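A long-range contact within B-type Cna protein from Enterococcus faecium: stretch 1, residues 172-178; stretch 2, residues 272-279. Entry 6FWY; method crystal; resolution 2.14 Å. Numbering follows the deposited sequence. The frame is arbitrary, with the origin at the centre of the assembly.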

ATOM      1  N   TYR A 172      27.752  26.138  20.089  1.00 43.21           N
ATOM      2  CA  TYR A 172      27.345  24.763  19.777  1.00 42.63           C
ATOM      3  C   TYR A 172      28.163  24.142  18.657  1.00 43.08           C
ATOM      4  O   TYR A 172      28.522  24.823  17.686  1.00 43.58           O
ATOM      5  CB  TYR A 172      25.871  24.739  19.369  1.00 42.60           C
ATOM      6  CG  TYR A 172      24.936  25.015  20.506  1.00 42.29           C
ATOM      7  CD1 TYR A 172      24.588  24.004  21.391  1.00 41.52           C
ATOM      8  CD2 TYR A 172      24.397  26.288  20.708  1.00 43.63           C
ATOM      9  CE1 TYR A 172      23.728  24.228  22.443  1.00 42.53           C
ATOM     10  CE2 TYR A 172      23.541  26.539  21.784  1.00 44.15           C
ATOM     11  CZ  TYR A 172      23.212  25.504  22.647  1.00 43.66           C
ATOM     12  OH  TYR A 172      22.384  25.709  23.723  1.00 45.04           O
ATOM     13  N   HIS A 173      28.445  22.839  18.808  1.00 42.60           N
ATOM     14  CA  HIS A 173      28.729  21.970  17.678  1.00 42.14           C
ATOM     15  C   HIS A 173      27.372  21.640  17.073  1.00 41.98           C
ATOM     16  O   HIS A 173      26.479  21.222  17.804  1.00 41.60           O
ATOM     17  CB  HIS A 173      29.396  20.651  18.104  1.00 42.30           C
ATOM     18  CG  HIS A 173      30.693  20.808  18.840  1.00 42.03           C
ATOM     19  ND1 HIS A 173      31.833  21.308  18.247  1.00 42.83           N
ATOM     20  CD2 HIS A 173      31.038  20.478  20.111  1.00 41.77           C
ATOM     21  CE1 HIS A 173      32.820  21.296  19.124  1.00 42.76           C
ATOM     22  NE2 HIS A 173      32.365  20.793  20.261  1.00 42.40           N
ATOM     23  N   THR A 174      27.213  21.831  15.760  1.00 42.36           N
ATOM     24  CA  THR A 174      25.930  21.587  15.070  1.00 42.13           C
ATOM     25  C   THR A 174      26.045  20.428  14.055  1.00 42.10           C
ATOM     26  O   THR A 174      27.068  20.270  13.391  1.00 42.45           O
ATOM     27  CB  THR A 174      25.361  22.849  14.369  1.00 42.99           C
ATOM     28  OG1 THR A 174      26.041  23.091  13.145  1.00 43.97           O
ATOM     29  CG2 THR A 174      25.468  24.081  15.263  1.00 43.62           C
ATOM     30  N   PHE A 175      24.987  19.630  13.956  1.00 41.37           N
ATOM     31  CA  PHE A 175      24.921  18.500  13.032  1.00 41.63           C
ATOM     32  C   PHE A 175      23.565  18.537  12.332  1.00 41.63           C
ATOM     33  O   PHE A 175      22.526  18.360  12.967  1.00 39.78           O
ATOM     34  CB  PHE A 175      25.088  17.174  13.788  1.00 40.91           C
ATOM     35  CG  PHE A 175      26.352  17.094  14.588  1.00 41.01           C
ATOM     36  CD1 PHE A 175      27.530  16.637  14.002  1.00 41.77           C
ATOM     37  CD2 PHE A 175      26.374  17.508  15.915  1.00 40.40           C
ATOM     38  CE1 PHE A 175      28.706  16.580  14.737  1.00 42.30           C
ATOM     39  CE2 PHE A 175      27.539  17.455  16.662  1.00 40.68           C
ATOM     40  CZ  PHE A 175      28.711  16.996  16.086  1.00 41.81           C
ATOM     41  N   THR A 176      23.570  18.792  11.030  1.00 43.00           N
ATOM     42  CA  THR A 176      22.341  18.855  10.242  1.00 43.25           C
ATOM     43  C   THR A 176      22.121  17.537   9.500  1.00 43.26           C
ATOM     44  O   THR A 176      23.060  16.937   9.002  1.00 44.26           O
ATOM     45  CB  THR A 176      22.360  20.061   9.284  1.00 44.86           C
ATOM     46  OG1 THR A 176      22.577  21.244  10.057  1.00 44.44           O
ATOM     47  CG2 THR A 176      21.041  20.195   8.505  1.00 45.08           C
ATOM     48  N   TYR A 177      20.864  17.100   9.447  1.00 42.66           N
ATOM     49  CA  TYR A 177      20.447  15.848   8.800  1.00 42.12           C
ATOM     50  C   TYR A 177      19.253  16.106   7.881  1.00 42.70           C
ATOM     51  O   TYR A 177      18.424  16.944   8.186  1.00 42.54           O
ATOM     52  CB  TYR A 177      20.058  14.805   9.854  1.00 40.60           C
ATOM     53  CG  TYR A 177      21.171  14.437  10.791  1.00 40.54           C
ATOM     54  CD1 TYR A 177      21.425  15.217  11.929  1.00 39.63           C
ATOM     55  CD2 TYR A 177      21.983  13.327  10.556  1.00 40.50           C
ATOM     56  CE1 TYR A 177      22.444  14.896  12.803  1.00 39.61           C
ATOM     57  CE2 TYR A 177      23.020  12.996  11.425  1.00 40.98           C
ATOM     58  CZ  TYR A 177      23.248  13.787  12.549  1.00 40.21           C
ATOM     59  OH  TYR A 177      24.261  13.491  13.432  1.00 40.58           O
ATOM     60  N   LYS A 178      19.198  15.422   6.743  1.00 43.18           N
ATOM     61  CA  LYS A 178      18.025  15.424   5.845  1.00 43.69           C
ATOM     62  C   LYS A 178      17.153  14.183   6.054  1.00 42.22           C
ATOM     63  O   LYS A 178      17.673  13.076   6.083  1.00 41.95           O
ATOM     64  CB  LYS A 178      18.467  15.491   4.376  1.00 45.28           C
ATOM     65  CG  LYS A 178      18.946  16.883   4.015  1.00 47.16           C
ATOM     66  CD  LYS A 178      19.664  16.980   2.698  1.00 49.48           C
ATOM     67  CE  LYS A 178      20.107  18.422   2.557  1.00 51.03           C
ATOM     68  NZ  LYS A 178      21.053  18.649   1.424  1.00 53.73           N
ATOM     69  N   SER A 272      21.056   3.736  11.981  1.00 41.93           N
ATOM     70  CA  SER A 272      21.718   4.349  13.109  1.00 42.65           C
ATOM     71  C   SER A 272      22.699   5.424  12.630  1.00 43.35           C
ATOM     72  O   SER A 272      23.471   5.191  11.707  1.00 45.52           O
ATOM     73  CB  SER A 272      22.467   3.288  13.914  1.00 44.03           C
ATOM     74  OG  SER A 272      23.057   3.866  15.080  1.00 44.47           O
ATOM     75  N   LEU A 273      22.650   6.588  13.258  1.00 42.76           N
ATOM     76  CA  LEU A 273      23.530   7.721  12.936  1.00 43.16           C
ATOM     77  C   LEU A 273      24.348   8.109  14.141  1.00 42.90           C
ATOM     78  O   LEU A 273      23.884   7.949  15.258  1.00 42.64           O
ATOM     79  CB  LEU A 273      22.674   8.911  12.511  1.00 42.38           C
ATOM     80  CG  LEU A 273      21.865   8.637  11.240  1.00 42.49           C
ATOM     81  CD1 LEU A 273      20.396   8.932  11.439  1.00 41.59           C
ATOM     82  CD2 LEU A 273      22.449   9.444  10.095  1.00 43.47           C
ATOM     83  N   SER A 274      25.562   8.600  13.913  1.00 44.06           N
ATOM     84  CA  SER A 274      26.426   9.160  14.967  1.00 44.03           C
ATOM     85  C   SER A 274      26.840  10.593  14.666  1.00 43.58           C
ATOM     86  O   SER A 274      27.180  10.909  13.534  1.00 44.08           O
ATOM     87  CB  SER A 274      27.710   8.330  15.149  1.00 45.85           C
ATOM     88  OG  SER A 274      27.402   7.026  15.577  1.00 47.55           O
ATOM     89  N   ALA A 275      26.800  11.437  15.691  1.00 42.86           N
ATOM     90  CA  ALA A 275      27.396  12.766  15.666  1.00 42.69           C
ATOM     91  C   ALA A 275      28.649  12.678  16.526  1.00 43.26           C
ATOM     92  O   ALA A 275      28.607  12.115  17.618  1.00 42.64           O
ATOM     93  CB  ALA A 275      26.431  13.809  16.248  1.00 42.19           C
ATOM     94  N   LYS A 276      29.751  13.237  16.043  1.00 44.04           N
ATOM     95  CA  LYS A 276      31.020  13.225  16.767  1.00 44.45           C
ATOM     96  C   LYS A 276      31.546  14.656  16.886  1.00 44.34           C
ATOM     97  O   LYS A 276      31.426  15.427  15.952  1.00 44.64           O
ATOM     98  CB  LYS A 276      32.006  12.319  16.034  1.00 46.17           C
ATOM     99  CG  LYS A 276      33.403  12.259  16.640  1.00 47.68           C
ATOM    100  CD  LYS A 276      34.221  11.090  16.077  1.00 49.54           C
ATOM    101  CE  LYS A 276      35.711  11.394  15.888  1.00 51.08           C
ATOM    102  NZ  LYS A 276      36.423  11.884  17.109  1.00 51.42           N
ATOM    103  N   TRP A 277      32.135  15.001  18.040  1.00 44.15           N
ATOM    104  CA  TRP A 277      32.722  16.324  18.277  1.00 43.87           C
ATOM    105  C   TRP A 277      33.964  16.231  19.162  1.00 45.04           C
ATOM    106  O   TRP A 277      34.126  15.286  19.938  1.00 44.84           O
ATOM    107  CB  TRP A 277      31.693  17.255  18.939  1.00 42.71           C
ATOM    108  CG  TRP A 277      31.273  16.748  20.272  1.00 42.44           C
ATOM    109  CD1 TRP A 277      31.852  17.038  21.485  1.00 42.71           C
ATOM    110  CD2 TRP A 277      30.233  15.805  20.538  1.00 42.05           C
ATOM    111  NE1 TRP A 277      31.222  16.343  22.485  1.00 42.93           N
ATOM    112  CE2 TRP A 277      30.225  15.574  21.935  1.00 42.08           C
ATOM    113  CE3 TRP A 277      29.300  15.127  19.729  1.00 41.91           C
ATOM    114  CZ2 TRP A 277      29.313  14.708  22.546  1.00 41.92           C
ATOM    115  CZ3 TRP A 277      28.394  14.262  20.337  1.00 41.43           C
ATOM    116  CH2 TRP A 277      28.405  14.066  21.733  1.00 42.16           C
ATOM    117  N   THR A 278      34.819  17.247  19.066  1.00 45.84           N
ATOM    118  CA  THR A 278      36.001  17.357  19.919  1.00 46.80           C
ATOM    119  C   THR A 278      35.959  18.693  20.658  1.00 46.31           C
ATOM    120  O   THR A 278      35.723  19.732  20.053  1.00 45.74           O
ATOM    121  CB  THR A 278      37.306  17.194  19.103  1.00 48.49           C
ATOM    122  OG1 THR A 278      37.360  18.160  18.056  1.00 49.42           O
ATOM    123  CG2 THR A 278      37.366  15.826  18.477  1.00 49.22           C
ATOM    124  N   ARG A 279      36.167  18.649  21.970  1.00 46.40           N
ATOM    125  CA  ARG A 279      36.157  19.843  22.802  1.00 46.09           C
ATOM    126  C   ARG A 279      37.406  20.662  22.507  1.00 47.13           C
ATOM    127  O   ARG A 279      38.536  20.129  22.501  1.00 48.53           O
ATOM    128  CB  ARG A 279      36.155  19.479  24.293  1.00 46.05           C
ATOM    129  CG  ARG A 279      36.108  20.674  25.225  1.00 45.69           C
ATOM    130  CD  ARG A 279      35.697  20.300  26.638  1.00 46.00           C
ATOM    131  NE  ARG A 279      35.579  21.481  27.482  1.00 46.03           N
ATOM    132  CZ  ARG A 279      35.205  21.485  28.765  1.00 46.78           C
ATOM    133  NH1 ARG A 279      34.886  20.359  29.403  1.00 47.79           N
ATOM    134  NH2 ARG A 279      35.148  22.642  29.434  1.00 47.23           N
TER

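Two β-strands nearly a hundred residues apart in sequence, 172-178 and 273-277, face each other through their side chains. Their axes run roughly antiparallel, at 155°, and come no closer than 8.3 Å. No hydrogen bond joins the two stretches, so the contact rests on packing, which buries 370 Å² in total. On the first strand every second residue takes part: His173, Phe175 and Tyr177 direct their CA-to-CB bonds toward the second stretch, whereas the residues between them make no contact. All three aromatic residues adopt the m rotamer at chi1 and are buried, and they meet Trp277, Ala275 and Leu273 in reverse order.

Phe175 has the largest area covered by the opposing stretch. Its ring lies almost squarely beneath the methyl group of Ala275: Ala275 CB is 3.5 Å from the ring centroid of Phe175 and only 5° off the ring normal, a CH-pi contact close to ideal. The backbones are close here, with CA of Phe175 and CA of Ala275 6.8 Å apart. The far end of the same ring reaches the backbone of the partner strand, where Phe175 CZ lies 3.1 Å from Lys276 O, near the ring plane. The carbonyl thus meets the ring edge, where the C-H groups carry slight positive charge. Trp277 CB also sits at this edge, 4.1 Å from Phe175 CZ.

Tyr177 packs where the strands are farther apart, with Tyr177 CA and Leu273 CA 9.6 Å from each other. The long side chain spans this wider gap: Tyr177 CE2 touches Leu273 CD2 at 3.8 Å in an apolar contact, and the phenol oxygen extends farther along the strand, with Tyr177 OH 3.6 Å from Ala275 CB. The carbonyl of Ser274 is also nearby, but Tyr177 OH and Ser274 O are 3.9 Å apart and form no hydrogen bond.

At the other end, His173 packs against Trp277. Trp277 CB stands over one face of the imidazole, 3.7 Å from the His173 ring centroid and 20° off its normal, making a second CH-pi contact. Although the CA-to-CB bond of Trp277 points toward the first strand, the end of its side chain leads away. The His173 ring and the five-membered ring of Trp277 lie near parallel, at 27°, but are slid apart and barely overlap. His173 CE1 also approaches Thr278 O at 3.4 Å, while His173 ND1 and Trp277 NE1 are hydrogen-bonded elsewhere in the structure.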